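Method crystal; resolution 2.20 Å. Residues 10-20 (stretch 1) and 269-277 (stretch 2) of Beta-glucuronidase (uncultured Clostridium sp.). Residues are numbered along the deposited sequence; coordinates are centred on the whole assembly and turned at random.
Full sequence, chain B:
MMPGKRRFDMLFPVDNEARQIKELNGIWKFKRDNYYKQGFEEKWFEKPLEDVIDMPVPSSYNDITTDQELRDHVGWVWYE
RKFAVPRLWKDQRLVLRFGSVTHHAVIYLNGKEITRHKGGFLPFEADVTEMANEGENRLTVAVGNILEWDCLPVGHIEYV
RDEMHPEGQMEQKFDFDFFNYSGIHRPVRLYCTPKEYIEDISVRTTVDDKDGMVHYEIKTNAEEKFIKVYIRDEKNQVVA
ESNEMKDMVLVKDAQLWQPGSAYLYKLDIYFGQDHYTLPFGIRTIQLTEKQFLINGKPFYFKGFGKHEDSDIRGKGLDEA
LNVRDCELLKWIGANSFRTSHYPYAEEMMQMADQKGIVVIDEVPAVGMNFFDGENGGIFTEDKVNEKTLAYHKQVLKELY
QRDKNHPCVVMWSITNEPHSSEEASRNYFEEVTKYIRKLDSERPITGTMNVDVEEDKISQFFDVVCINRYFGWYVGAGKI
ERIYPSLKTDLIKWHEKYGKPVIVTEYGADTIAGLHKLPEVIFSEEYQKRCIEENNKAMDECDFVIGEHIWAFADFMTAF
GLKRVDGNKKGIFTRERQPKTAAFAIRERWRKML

Stretch 1 (10-20) MLFPVDNEARQ
Stretch 2 (269-277) IYFGQDHYT

Stretch 1 is an irregular segment lying against a beta hairpin formed by stretch 2. In the hairpin, strand 269-271 and strand 274-277 are joined by a type II' turn from Phe-271 to Asp-274. Gly-272 takes phi/psi 64/-119, a positive phi that favours glycine. Backbone hydrogen bonds pair Ile-269 with Tyr-276 in both directions: Ile-269 N donates to Tyr-276 O at 2.8 Å, and Tyr-276 N to Ile-269 O at 3.0 Å. Phe-271 and Asp-274 pair likewise. Stretch 1 runs opposite to strand 274-277: CA of Val-14 lies 7.4 Å from CA of Tyr-276, and CA of Ala-18 lies 5.6 Å from CA of Asp-274. Together the stretches bury 534 Å², with Tyr-276 covered most.

Met-10 makes no contact. Leu-11 (phi/psi -66/142, chi1 m, chi2 t) points toward the hairpin. Its CD1 sits over one face of the Tyr-276 ring, 4.3 Å from the centroid and 9° off the normal, a CH-pi contact. Its CB is 3.9 Å from Tyr-276 CZ.

Phe-12 (-68/134, chi1 t, chi2 80°) contributes its carbonyl. Tyr-276 OH donates to Phe-12 O at 2.6 Å, near the plane of the tyrosine ring. Phe-12 N is 3.2 Å from Tyr-276 OH, but the angle is too poor for a hydrogen bond. The Phe-12 side chain leads away from the hairpin. Tyr-276 reaches this site with chi1 -163° (t) and chi2 -84°.

Pro-13 (-65/143, C-gamma exo) points away. Val-14 (-130/159, chi1 m) points toward the hairpin and packs CG1 against Tyr-276 CE2 at 3.6 Å. Asp-15 (-109/130, chi1 m) is out of reach.

Asn-16 (-154/-154, chi1 p, chi2 44°) works in two directions. Its ND2 donates to His-275 O at 3.0 Å, with an angle of 146°. Its OD1 accepts from Ala-18 N at 2.6 Å and Arg-19 N at 2.8 Å, and Asn-16 N donates to Arg-19 O at 3.0 Å. These bonds hold residues 16-19 in a compact bend.

Glu-17 (-72/-17, chi1 p, chi2 m, chi3 11°) starts sideways, but its end comes nearer. His-275 ND1 donates to Glu-17 OE1 at 2.8 Å and 169°, so the acceptor lies near the imidazole plane. His-275 has chi1 t and chi2 -158°. Glu-17 OE2 is also 3.8 Å from Tyr-270 CE2.

Ala-18 (-112/-37) points its CB toward the turn, 3.3 Å from Gln-273 O and 4.2 Å from His-275 CB.

Arg-19 (-117/151, chi1 m, chi2 t, chi3 t, chi4 -148°) has a sideways CA-to-CB bond, and its extended chain brings the guanidinium nearer the hairpin. It forms a two-pronged salt bridge with Asp-274 (chi1 t, chi2 9°). NE donates to Asp-274 OD1 at 2.9 Å and 178°; NH2 donates to Asp-274 OD2 at 2.8 Å and 174°. Asp-274 OD1 also accepts from His-275 N at 2.6 Å. Tyr-276 CD2 lies over one guanidinium face, 3.6 Å from Arg-19 NH1. Gln-20 (-142/155, chi1 t, chi2 t) is extended and out of reach.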

# COMPACT_ATOMS: atom_id res chain seq x y z
N MET B 10 42.26 -21.53 3.05
CA MET B 10 40.85 -21.37 2.68
C MET B 10 40.71 -21.10 1.19
O MET B 10 40.03 -20.16 0.77
CB MET B 10 40.20 -20.27 3.51
CG MET B 10 38.68 -20.41 3.67
SD MET B 10 38.11 -21.98 4.37
CE MET B 10 38.61 -21.78 6.07
N LEU B 11 41.34 -21.92 0.36
CA LEU B 11 41.08 -21.83 -1.07
C LEU B 11 39.64 -22.22 -1.38
O LEU B 11 39.08 -23.15 -0.79
CB LEU B 11 42.05 -22.71 -1.85
CG LEU B 11 43.50 -22.21 -1.84
CD1 LEU B 11 44.40 -23.21 -2.56
CD2 LEU B 11 43.60 -20.80 -2.46
N PHE B 12 39.03 -21.52 -2.33
CA PHE B 12 37.67 -21.83 -2.72
C PHE B 12 37.64 -23.19 -3.41
O PHE B 12 38.48 -23.45 -4.27
CB PHE B 12 37.10 -20.74 -3.64
CG PHE B 12 35.61 -20.85 -3.86
CD1 PHE B 12 34.72 -20.38 -2.90
CD2 PHE B 12 35.10 -21.44 -5.00
CE1 PHE B 12 33.34 -20.48 -3.09
CE2 PHE B 12 33.73 -21.55 -5.19
CZ PHE B 12 32.85 -21.06 -4.23
N PRO B 13 36.70 -24.07 -3.07
CA PRO B 13 36.69 -25.40 -3.68
C PRO B 13 36.41 -25.34 -5.18
O PRO B 13 35.59 -24.53 -5.65
CB PRO B 13 35.56 -26.14 -2.93
CG PRO B 13 35.33 -25.33 -1.65
CD PRO B 13 35.68 -23.91 -2.01
N VAL B 14 37.08 -26.21 -5.93
CA VAL B 14 36.93 -26.25 -7.38
C VAL B 14 36.65 -27.68 -7.85
O VAL B 14 36.94 -28.65 -7.15
CB VAL B 14 38.17 -25.70 -8.10
CG1 VAL B 14 38.50 -24.29 -7.58
CG2 VAL B 14 39.35 -26.65 -7.92
N ASP B 15 36.09 -27.78 -9.05
CA ASP B 15 35.95 -29.04 -9.77
C ASP B 15 36.90 -29.04 -10.97
O ASP B 15 36.88 -28.10 -11.77
CB ASP B 15 34.53 -29.26 -10.29
CG ASP B 15 33.55 -29.65 -9.20
OD1 ASP B 15 32.56 -28.91 -9.02
OD2 ASP B 15 33.77 -30.69 -8.53
N ASN B 16 37.69 -30.11 -11.11
CA ASN B 16 38.49 -30.31 -12.32
C ASN B 16 38.76 -31.80 -12.50
O ASN B 16 37.99 -32.63 -12.04
CB ASN B 16 39.79 -29.48 -12.26
CG ASN B 16 40.59 -29.73 -10.99
OD1 ASN B 16 40.77 -30.87 -10.55
ND2 ASN B 16 41.11 -28.66 -10.40
N GLU B 17 39.86 -32.16 -13.18
CA GLU B 17 40.17 -33.58 -13.36
C GLU B 17 40.65 -34.23 -12.07
O GLU B 17 40.63 -35.46 -11.97
CB GLU B 17 41.25 -33.74 -14.44
CG GLU B 17 42.66 -33.53 -13.93
CD GLU B 17 43.05 -32.07 -13.86
OE1 GLU B 17 42.15 -31.19 -14.00
OE2 GLU B 17 44.26 -31.80 -13.66
N ALA B 18 41.05 -33.43 -11.07
CA ALA B 18 41.69 -33.89 -9.85
C ALA B 18 40.84 -33.73 -8.60
O ALA B 18 40.90 -34.57 -7.71
CB ALA B 18 43.01 -33.15 -9.63
N ARG B 19 40.08 -32.64 -8.50
CA ARG B 19 39.27 -32.35 -7.32
C ARG B 19 37.80 -32.35 -7.69
O ARG B 19 37.43 -32.05 -8.84
CB ARG B 19 39.64 -30.99 -6.71
CG ARG B 19 41.11 -30.80 -6.35
CD ARG B 19 41.36 -29.39 -5.83
NE ARG B 19 42.72 -29.20 -5.31
CZ ARG B 19 43.01 -28.38 -4.30
NH1 ARG B 19 42.05 -27.67 -3.71
NH2 ARG B 19 44.26 -28.25 -3.89
N GLN B 20 36.95 -32.70 -6.72
CA GLN B 20 35.52 -32.72 -6.97
C GLN B 20 34.77 -32.21 -5.74
O GLN B 20 35.29 -32.27 -4.62
CB GLN B 20 35.02 -34.12 -7.35
CG GLN B 20 33.68 -34.07 -8.06
CD GLN B 20 33.18 -35.43 -8.51
OE1 GLN B 20 33.52 -36.48 -7.93
NE2 GLN B 20 32.37 -35.43 -9.57
N ILE B 269 47.81 -24.18 -11.87
CA ILE B 269 48.85 -24.84 -11.10
C ILE B 269 48.66 -26.35 -11.18
O ILE B 269 47.56 -26.87 -10.94
CB ILE B 269 48.82 -24.39 -9.63
CG1 ILE B 269 48.85 -22.86 -9.55
CG2 ILE B 269 49.96 -25.01 -8.84
CD1 ILE B 269 48.60 -22.31 -8.14
N TYR B 270 49.75 -27.06 -11.48
CA TYR B 270 49.78 -28.52 -11.48
C TYR B 270 50.83 -29.00 -10.48
O TYR B 270 52.00 -28.59 -10.55
CB TYR B 270 50.08 -29.07 -12.87
CG TYR B 270 48.97 -28.82 -13.88
CD1 TYR B 270 48.88 -27.61 -14.56
CD2 TYR B 270 48.03 -29.80 -14.15
CE1 TYR B 270 47.86 -27.38 -15.48
CE2 TYR B 270 47.03 -29.59 -15.07
CZ TYR B 270 46.95 -28.38 -15.73
OH TYR B 270 45.93 -28.18 -16.64
N PHE B 271 50.42 -29.87 -9.56
CA PHE B 271 51.28 -30.33 -8.47
C PHE B 271 50.99 -31.81 -8.26
O PHE B 271 49.98 -32.17 -7.63
CB PHE B 271 51.05 -29.51 -7.20
CG PHE B 271 51.84 -29.98 -6.00
CD1 PHE B 271 53.21 -29.74 -5.91
CD2 PHE B 271 51.21 -30.65 -4.96
CE1 PHE B 271 53.94 -30.16 -4.80
CE2 PHE B 271 51.93 -31.08 -3.85
CZ PHE B 271 53.30 -30.84 -3.77
N GLY B 272 51.86 -32.66 -8.80
CA GLY B 272 51.68 -34.09 -8.67
C GLY B 272 50.42 -34.56 -9.37
O GLY B 272 50.26 -34.43 -10.58
N GLN B 273 49.50 -35.13 -8.60
CA GLN B 273 48.18 -35.44 -9.12
C GLN B 273 47.21 -34.27 -8.98
O GLN B 273 46.14 -34.31 -9.60
CB GLN B 273 47.61 -36.67 -8.41
CG GLN B 273 48.36 -37.98 -8.73
CD GLN B 273 48.22 -38.37 -10.19
OE1 GLN B 273 47.15 -38.79 -10.65
NE2 GLN B 273 49.31 -38.21 -10.95
N ASP B 274 47.55 -33.24 -8.21
CA ASP B 274 46.66 -32.13 -7.92
C ASP B 274 46.63 -31.10 -9.05
O ASP B 274 47.52 -31.05 -9.90
CB ASP B 274 47.07 -31.44 -6.61
CG ASP B 274 45.95 -30.59 -6.03
OD1 ASP B 274 44.82 -30.69 -6.56
OD2 ASP B 274 46.19 -29.83 -5.06
N HIS B 275 45.61 -30.25 -9.01
CA HIS B 275 45.43 -29.18 -9.98
C HIS B 275 44.56 -28.11 -9.33
O HIS B 275 43.58 -28.43 -8.64
CB HIS B 275 44.80 -29.72 -11.28
CG HIS B 275 44.56 -28.68 -12.34
ND1 HIS B 275 43.64 -28.85 -13.35
CD2 HIS B 275 45.12 -27.46 -12.54
CE1 HIS B 275 43.65 -27.79 -14.14
NE2 HIS B 275 44.54 -26.93 -13.67
N TYR B 276 44.93 -26.84 -9.51
CA TYR B 276 44.14 -25.72 -9.00
C TYR B 276 44.31 -24.52 -9.92
O TYR B 276 45.44 -24.20 -10.31
CB TYR B 276 44.54 -25.32 -7.58
CG TYR B 276 43.47 -24.46 -6.91
CD1 TYR B 276 43.41 -23.08 -7.13
CD2 TYR B 276 42.49 -25.03 -6.09
CE1 TYR B 276 42.42 -22.29 -6.54
CE2 TYR B 276 41.49 -24.25 -5.50
CZ TYR B 276 41.47 -22.88 -5.73
OH TYR B 276 40.50 -22.10 -5.15
N THR B 277 43.20 -23.85 -10.22
CA THR B 277 43.17 -22.69 -11.12
C THR B 277 42.52 -21.50 -10.40
O THR B 277 41.30 -21.50 -10.16
CB THR B 277 42.40 -23.02 -12.40
OG1 THR B 277 42.98 -24.19 -13.00
CG2 THR B 277 42.46 -21.85 -13.38